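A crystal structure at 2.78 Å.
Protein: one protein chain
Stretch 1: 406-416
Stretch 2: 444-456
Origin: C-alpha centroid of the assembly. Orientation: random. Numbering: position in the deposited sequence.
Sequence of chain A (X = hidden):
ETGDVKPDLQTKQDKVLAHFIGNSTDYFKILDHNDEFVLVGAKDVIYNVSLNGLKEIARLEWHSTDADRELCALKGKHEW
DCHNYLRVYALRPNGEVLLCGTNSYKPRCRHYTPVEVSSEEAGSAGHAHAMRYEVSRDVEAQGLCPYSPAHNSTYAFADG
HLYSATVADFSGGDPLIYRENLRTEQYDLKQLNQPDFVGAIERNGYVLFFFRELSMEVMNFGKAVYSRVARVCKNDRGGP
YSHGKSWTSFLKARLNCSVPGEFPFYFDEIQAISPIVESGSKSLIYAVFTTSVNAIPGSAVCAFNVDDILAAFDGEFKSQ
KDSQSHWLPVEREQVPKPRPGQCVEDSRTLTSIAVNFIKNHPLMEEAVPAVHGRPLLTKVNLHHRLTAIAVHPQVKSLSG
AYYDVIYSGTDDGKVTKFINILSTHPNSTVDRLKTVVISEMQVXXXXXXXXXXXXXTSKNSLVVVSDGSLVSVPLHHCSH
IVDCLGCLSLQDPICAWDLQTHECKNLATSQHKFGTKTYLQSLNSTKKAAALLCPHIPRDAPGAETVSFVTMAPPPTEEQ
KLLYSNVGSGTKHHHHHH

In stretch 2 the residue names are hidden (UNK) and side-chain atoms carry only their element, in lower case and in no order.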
ATOM      1  N   ILE A 406      12.975  -6.156   0.849  1.00 49.28           N
ATOM      2  CA  ILE A 406      11.683  -5.849   0.250  1.00 35.89           C
ATOM      3  C   ILE A 406      11.000  -7.146  -0.155  1.00 51.44           C
ATOM      4  O   ILE A 406      11.600  -7.992  -0.829  1.00 51.04           O
ATOM      5  CB  ILE A 406      11.843  -4.909  -0.956  1.00 40.39           C
ATOM      6  CG1 ILE A 406      12.517  -3.608  -0.515  1.00 37.32           C
ATOM      7  CG2 ILE A 406      10.494  -4.630  -1.593  1.00 34.56           C
ATOM      8  CD1 ILE A 406      13.110  -2.813  -1.653  1.00 63.65           C
ATOM      9  N   TYR A 407       9.743  -7.298   0.250  1.00 54.11           N
ATOM     10  CA  TYR A 407       8.940  -8.468  -0.069  1.00 50.02           C
ATOM     11  C   TYR A 407       7.824  -8.071  -1.026  1.00 56.15           C
ATOM     12  O   TYR A 407       7.171  -7.039  -0.837  1.00 66.19           O
ATOM     13  CB  TYR A 407       8.346  -9.090   1.198  1.00 43.81           C
ATOM     14  CG  TYR A 407       9.376  -9.590   2.188  1.00 48.19           C
ATOM     15  CD1 TYR A 407      10.066  -8.707   3.007  1.00 48.10           C
ATOM     16  CD2 TYR A 407       9.652 -10.944   2.309  1.00 53.46           C
ATOM     17  CE1 TYR A 407      11.006  -9.160   3.912  1.00 54.23           C
ATOM     18  CE2 TYR A 407      10.589 -11.405   3.214  1.00 46.52           C
ATOM     19  CZ  TYR A 407      11.265 -10.509   4.012  1.00 42.23           C
ATOM     20  OH  TYR A 407      12.199 -10.960   4.915  1.00 54.12           O
ATOM     21  N   SER A 408       7.608  -8.890  -2.050  1.00 55.43           N
ATOM     22  CA  SER A 408       6.588  -8.608  -3.046  1.00 48.50           C
ATOM     23  C   SER A 408       5.884  -9.900  -3.433  1.00 50.91           C
ATOM     24  O   SER A 408       6.529 -10.935  -3.623  1.00 54.54           O
ATOM     25  CB  SER A 408       7.193  -7.941  -4.288  1.00 42.12           C
ATOM     26  OG  SER A 408       6.184  -7.545  -5.198  1.00 59.66           O
ATOM     27  N   GLY A 409       4.559  -9.834  -3.545  1.00 36.10           N
ATOM     28  CA  GLY A 409       3.777 -10.988  -3.939  1.00 37.44           C
ATOM     29  C   GLY A 409       3.197 -10.863  -5.334  1.00 46.18           C
ATOM     30  O   GLY A 409       3.137  -9.762  -5.889  1.00 48.83           O
ATOM     31  N   THR A 410       2.760 -11.980  -5.908  1.00 53.76           N
ATOM     32  CA  THR A 410       2.233 -12.015  -7.264  1.00 44.25           C
ATOM     33  C   THR A 410       0.807 -12.553  -7.264  1.00 51.47           C
ATOM     34  O   THR A 410       0.329 -13.127  -6.281  1.00 56.74           O
ATOM     35  CB  THR A 410       3.112 -12.880  -8.179  1.00 48.70           C
ATOM     36  OG1 THR A 410       2.959 -14.262  -7.826  1.00 42.07           O
ATOM     37  CG2 THR A 410       4.573 -12.491  -8.037  1.00 51.82           C
ATOM     38  N   ASP A 411       0.123 -12.357  -8.395  1.00 51.59           N
ATOM     39  CA  ASP A 411      -1.151 -13.028  -8.626  1.00 56.50           C
ATOM     40  C   ASP A 411      -0.973 -14.520  -8.863  1.00 60.19           C
ATOM     41  O   ASP A 411      -1.966 -15.257  -8.874  1.00 76.18           O
ATOM     42  CB  ASP A 411      -1.883 -12.386  -9.810  1.00 53.26           C
ATOM     43  CG  ASP A 411      -1.054 -12.383 -11.086  1.00 60.11           C
ATOM     44  OD1 ASP A 411       0.061 -12.946 -11.088  1.00 82.78           O
ATOM     45  OD2 ASP A 411      -1.519 -11.809 -12.093  1.00 71.08           O
ATOM     46  N   ASP A 412       0.266 -14.970  -9.056  1.00 64.17           N
ATOM     47  CA  ASP A 412       0.576 -16.385  -9.203  1.00 66.58           C
ATOM     48  C   ASP A 412       0.623 -17.093  -7.853  1.00 71.85           C
ATOM     49  O   ASP A 412       0.368 -18.299  -7.778  1.00 74.70           O
ATOM     50  CB  ASP A 412       1.913 -16.532  -9.939  1.00 78.60           C
ATOM     51  CG  ASP A 412       2.142 -17.926 -10.489  1.00110.46           C
ATOM     52  OD1 ASP A 412       1.307 -18.819 -10.251  1.00127.81           O
ATOM     53  OD2 ASP A 412       3.167 -18.128 -11.172  1.00123.85           O
ATOM     54  N   GLY A 413       0.922 -16.363  -6.783  1.00 55.77           N
ATOM     55  CA  GLY A 413       1.128 -16.950  -5.477  1.00 54.29           C
ATOM     56  C   GLY A 413       2.573 -17.018  -5.032  1.00 58.07           C
ATOM     57  O   GLY A 413       2.860 -17.666  -4.018  1.00 57.68           O
ATOM     58  N   LYS A 414       3.487 -16.376  -5.751  1.00 60.49           N
ATOM     59  CA  LYS A 414       4.899 -16.390  -5.410  1.00 54.57           C
ATOM     60  C   LYS A 414       5.258 -15.173  -4.566  1.00 56.78           C
ATOM     61  O   LYS A 414       4.560 -14.157  -4.563  1.00 55.25           O
ATOM     62  CB  LYS A 414       5.765 -16.416  -6.672  1.00 46.96           C
ATOM     63  CG  LYS A 414       5.397 -17.495  -7.679  1.00 61.12           C
ATOM     64  CD  LYS A 414       6.485 -17.650  -8.735  1.00 69.94           C
ATOM     65  CE  LYS A 414       6.020 -18.520  -9.890  1.00 71.42           C
ATOM     66  NZ  LYS A 414       5.476 -19.826  -9.427  1.00 83.69           N
ATOM     67  N   VAL A 415       6.371 -15.290  -3.848  1.00 51.35           N
ATOM     68  CA  VAL A 415       6.901 -14.211  -3.025  1.00 47.34           C
ATOM     69  C   VAL A 415       8.362 -14.005  -3.397  1.00 60.73           C
ATOM     70  O   VAL A 415       9.123 -14.974  -3.497  1.00 74.33           O
ATOM     71  CB  VAL A 415       6.760 -14.515  -1.522  1.00 41.96           C
ATOM     72  CG1 VAL A 415       7.484 -13.462  -0.696  1.00 46.71           C
ATOM     73  CG2 VAL A 415       5.290 -14.590  -1.134  1.00 42.32           C
ATOM     74  N   THR A 416       8.751 -12.749  -3.602  1.00 51.70           N
ATOM     75  CA  THR A 416      10.106 -12.396  -4.008  1.00 54.39           C
ATOM     76  C   THR A 416      10.742 -11.517  -2.941  1.00 68.55           C
ATOM     77  O   THR A 416      10.221 -10.442  -2.625  1.00 76.06           O
ATOM     78  CB  THR A 416      10.105 -11.677  -5.358  1.00 66.75           C
ATOM     79  OG1 THR A 416       9.631 -12.564  -6.378  1.00 83.01           O
ATOM     80  CG2 THR A 416      11.508 -11.208  -5.713  1.00 70.96           C
ATOM     81  N   UNK A 444       1.549 -19.827  -2.053  1.00 59.22           N
ATOM     82  CA  UNK A 444       0.159 -20.239  -2.181  1.00 52.88           C
ATOM     83  C   UNK A 444       0.020 -21.260  -3.298  1.00 66.80           C
ATOM     84  O   UNK A 444       0.949 -21.472  -4.083  1.00 71.95           O
ATOM     85  c   UNK A 444      -0.712 -19.013  -2.447  1.00 56.43           C
ATOM     86  c   UNK A 444      -1.778 -16.868  -1.715  1.00 48.47           C
ATOM     87  c   UNK A 444      -0.744 -17.930  -1.368  1.00 54.16           C
ATOM     88  c   UNK A 444      -1.030 -18.541  -0.008  1.00 56.61           C
ATOM     89  N   UNK A 445      -1.126 -21.940  -3.385  1.00 70.93           N
ATOM     90  CA  UNK A 445      -1.397 -22.768  -4.566  1.00 66.24           C
ATOM     91  C   UNK A 445      -1.232 -21.961  -5.846  1.00 69.77           C
ATOM     92  O   UNK A 445      -1.531 -20.767  -5.893  1.00 90.59           O
ATOM     93  c   UNK A 445      -2.150 -22.129  -2.339  1.00 62.99           C
ATOM     94  c   UNK A 445      -2.848 -23.213  -4.357  1.00 67.30           C
ATOM     95  c   UNK A 445      -2.996 -23.258  -2.879  1.00 60.82           C
ATOM     96  N   UNK A 446      -0.758 -22.640  -6.896  1.00 65.02           N
ATOM     97  CA  UNK A 446      -0.291 -21.967  -8.108  1.00 62.12           C
ATOM     98  C   UNK A 446      -1.319 -21.014  -8.708  1.00 75.70           C
ATOM     99  O   UNK A 446      -0.944 -20.111  -9.464  1.00 93.92           O
ATOM    100  c   UNK A 446       0.118 -23.009  -9.153  1.00 63.60           C
ATOM    101  c   UNK A 446       0.978 -23.558 -11.449  1.00 76.49           C
ATOM    102  c   UNK A 446       2.314 -22.067  -9.944  1.00 64.06           C
ATOM    103  c   UNK A 446       0.916 -22.503 -10.358  1.00 57.14           C
ATOM    104  N   UNK A 447      -2.599 -21.178  -8.393  1.00 73.68           N
ATOM    105  CA  UNK A 447      -3.604 -20.299  -8.956  1.00 87.21           C
ATOM    106  C   UNK A 447      -3.918 -19.082  -8.110  1.00 82.04           C
ATOM    107  O   UNK A 447      -4.143 -17.989  -8.640  1.00 66.92           O
ATOM    108  N   UNK A 448      -3.921 -19.257  -6.790  1.00 82.97           N
ATOM    109  CA  UNK A 448      -4.434 -18.227  -5.898  1.00 73.05           C
ATOM    110  C   UNK A 448      -3.530 -16.994  -5.905  1.00 59.04           C
ATOM    111  O   UNK A 448      -2.302 -17.118  -5.852  1.00 64.57           O
ATOM    112  c   UNK A 448      -4.560 -18.770  -4.475  1.00 80.76           C
ATOM    113  c   UNK A 448      -5.712 -19.764  -4.381  1.00 81.52           C
ATOM    114  o   UNK A 448      -3.343 -19.425  -4.102  1.00101.34           O
ATOM    115  N   UNK A 449      -4.108 -15.797  -5.977  1.00 62.29           N
ATOM    116  CA  UNK A 449      -3.313 -14.567  -5.931  1.00 48.72           C
ATOM    117  C   UNK A 449      -3.103 -14.068  -4.506  1.00 55.85           C
ATOM    118  O   UNK A 449      -3.851 -14.390  -3.581  1.00 77.03           O
ATOM    119  c   UNK A 449      -5.340 -14.362  -7.282  1.00 47.79           C
ATOM    120  c   UNK A 449      -5.497 -15.526  -6.367  1.00 58.44           C
ATOM    121  c   UNK A 449      -4.166 -13.566  -6.730  1.00 44.66           C
ATOM    122  N   UNK A 450      -2.065 -13.250  -4.352  1.00 50.43           N
ATOM    123  CA  UNK A 450      -1.663 -12.708  -3.059  1.00 52.56           C
ATOM    124  C   UNK A 450      -2.232 -11.301  -2.924  1.00 51.18           C
ATOM    125  O   UNK A 450      -1.897 -10.408  -3.714  1.00 59.61           O
ATOM    126  c   UNK A 450       0.282 -11.980  -1.635  1.00 40.25           C
ATOM    127  c   UNK A 450      -0.134 -12.706  -2.906  1.00 46.23           C
ATOM    128  c   UNK A 450       1.897 -14.235  -2.765  1.00 42.22           C
ATOM    129  c   UNK A 450       0.399 -14.141  -2.912  1.00 48.20           C
ATOM    130  N   UNK A 451      -3.085 -11.099  -1.921  1.00 47.12           N
ATOM    131  CA  UNK A 451      -3.752  -9.818  -1.717  1.00 55.14           C
ATOM    132  C   UNK A 451      -2.931  -8.865  -0.851  1.00 56.46           C
ATOM    133  O   UNK A 451      -2.794  -7.684  -1.186  1.00 54.93           O
ATOM    134  n   UNK A 451      -6.061 -11.196  -5.655  1.00 67.68           N
ATOM    135  n   UNK A 451      -7.548 -10.687  -3.977  1.00 68.93           N
ATOM    136  c   UNK A 451      -6.096 -10.824  -1.980  1.00 53.10           C
ATOM    137  c   UNK A 451      -7.285 -11.252  -5.150  1.00 63.45           C
ATOM    138  c   UNK A 451      -5.133 -10.046  -1.093  1.00 56.82           C
ATOM    139  c   UNK A 451      -6.561  -9.986  -3.160  1.00 64.88           C
ATOM    140  n   UNK A 451      -8.246 -11.869  -5.825  1.00 46.42           N
ATOM    141  N   UNK A 452      -2.381  -9.354   0.259  1.00 53.85           N
ATOM    142  CA  UNK A 452      -1.629  -8.515   1.179  1.00 60.73           C
ATOM    143  C   UNK A 452      -0.468  -9.306   1.768  1.00 52.79           C
ATOM    144  O   UNK A 452      -0.421 -10.536   1.688  1.00 53.68           O
ATOM    145  c   UNK A 452      -3.432  -6.831   1.896  1.00 81.54           C
ATOM    146  c   UNK A 452      -2.519  -7.975   2.307  1.00 75.25           C
ATOM    147  c   UNK A 452      -4.565  -6.613   2.880  1.00 93.99           C
ATOM    148  o   UNK A 452      -5.092  -7.615   3.406  1.00 95.99           O
ATOM    149  o   UNK A 452      -4.926  -5.443   3.129  1.00 97.76           O
ATOM    150  N   UNK A 453       0.474  -8.575   2.365  1.00 45.25           N
ATOM    151  CA  UNK A 453       1.615  -9.161   3.058  1.00 38.99           C
ATOM    152  C   UNK A 453       1.804  -8.446   4.386  1.00 46.69           C
ATOM    153  O   UNK A 453       1.839  -7.212   4.430  1.00 67.28           O
ATOM    154  c   UNK A 453       2.896  -9.059   2.223  1.00 45.74           C
ATOM    155  c   UNK A 453       2.701 -11.352   1.233  1.00 50.52           C
ATOM    156  c   UNK A 453       2.969  -9.886   0.939  1.00 48.94           C
ATOM    157  c   UNK A 453       4.321  -9.707   0.265  1.00 42.95           C
ATOM    158  N   UNK A 454       1.925  -9.220   5.461  1.00 43.75           N
ATOM    159  CA  UNK A 454       2.116  -8.695   6.808  1.00 53.21           C
ATOM    160  C   UNK A 454       3.404  -9.279   7.365  1.00 56.20           C
ATOM    161  O   UNK A 454       3.645 -10.487   7.247  1.00 51.18           O
ATOM    162  c   UNK A 454      -0.379  -8.623   7.058  1.00 49.55           C
ATOM    163  c   UNK A 454       1.082  -8.334   9.071  1.00 52.47           C
ATOM    164  c   UNK A 454       0.924  -9.026   7.724  1.00 52.86           C
ATOM    165  N   UNK A 455       4.223  -8.428   7.975  1.00 61.01           N
ATOM    166  CA  UNK A 455       5.540  -8.811   8.460  1.00 59.70           C
ATOM    167  C   UNK A 455       5.554  -8.717   9.979  1.00 53.81           C
ATOM    168  O   UNK A 455       5.231  -7.666  10.547  1.00 62.29           O
ATOM    169  c   UNK A 455       6.642  -7.931   7.852  1.00 51.16           C
ATOM    170  c   UNK A 455       8.054  -7.581   5.765  1.00 56.46           C
ATOM    171  c   UNK A 455       6.901  -8.329   6.397  1.00 40.20           C
ATOM    172  c   UNK A 455       7.913  -8.021   8.679  1.00 50.91           C
ATOM    173  N   UNK A 456       5.933  -9.814  10.630  1.00 58.03           N
ATOM    174  CA  UNK A 456       6.186  -9.852  12.070  1.00 72.64           C
ATOM    175  C   UNK A 456       7.662 -10.192  12.253  1.00 68.78           C
ATOM    176  O   UNK A 456       8.061 -11.352  12.110  1.00 60.80           O
ATOM    177  o   UNK A 456       5.607 -10.952  14.147  1.00 69.95           O
ATOM    178  c   UNK A 456       5.289 -10.869  12.767  1.00 72.02           C
TER

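Position 444 has four side-chain carbons, forked at the second. Its backbone N donates a hydrogen bond to Gly413 O at 3.2 Å. It is Leu444.

Position 445 has three carbons that close a ring onto the backbone N. Its CA-to-CB bond points away from stretch 1. It is Pro445.

Position 446 again has four carbons forked at the second. The fork end lies 3.4 Å from Asp412 OD1 and 3.9 Å from Lys414 NZ at its nearest carbon. This is Leu446, and that carbon is CD1. Leu446 O sits 2.7 Å from Asp412 OD1, but both atoms are acceptors, so no hydrogen bond follows.

Position 447 has no side-chain atoms. It is Gly447.

Position 448 has one carbon carrying one oxygen and one carbon. That is Thr448. Its OG1 donates to Pro445 O at 2.9 Å, and its backbone N donates to the same oxygen at 3.0 Å.

Position 449 has three carbons in a ring closed onto N. Its CA makes a CA-H...O contact with Asp411 O at 3.3 Å, and its CB lies 4.0 Å from Asp411 CB. It is Pro449.

Position 450 has four carbons, forked at the first, with one arm two carbons long. The end of the long arm reaches Lys414 O at 3.2 Å and Val415 CG2 at 3.8 Å. It is Ile450. Its N donates to Thr410 O at 3.1 Å.

Position 451 has three carbons, a nitrogen, then a carbon carrying two nitrogens. It is Arg451, which makes no contact with stretch 1.

Position 452 has three carbons, the third carrying two oxygens. It is Glu452, out of reach.

Position 453 has four carbons forked at the second. Its CA-to-CB bond points toward stretch 1. One carbon of the fork lies 3.8 Å from Gly409 N. It is Leu453, and that carbon is CD1.

Position 454 has one carbon carrying two more. It is Val454, out of reach.

Position 455 has four carbons, forked at the first, with one two-carbon arm. The end of the long arm meets Tyr407 CD1 at 3.6 Å, oblique to the ring. It is Ile455, and that end is CD1.

Position 456 has one carbon, then one oxygen. It is Ser456, out of reach.

Two backbone hydrogen bonds anchor the contact, and apolar side chains fill it. Thr410 OG1 accepts from Lys414 N at 3.0 Å, bracing the turn of stretch 1. Gly409 leaves space for Ile450, since a CB there would clash with Ile450 CG2. Gly413 has backbone angles that call for glycine, and a CB would also be tight against Thr448 O.

Stretch 2 444-456: LPLGTPIRELVIS
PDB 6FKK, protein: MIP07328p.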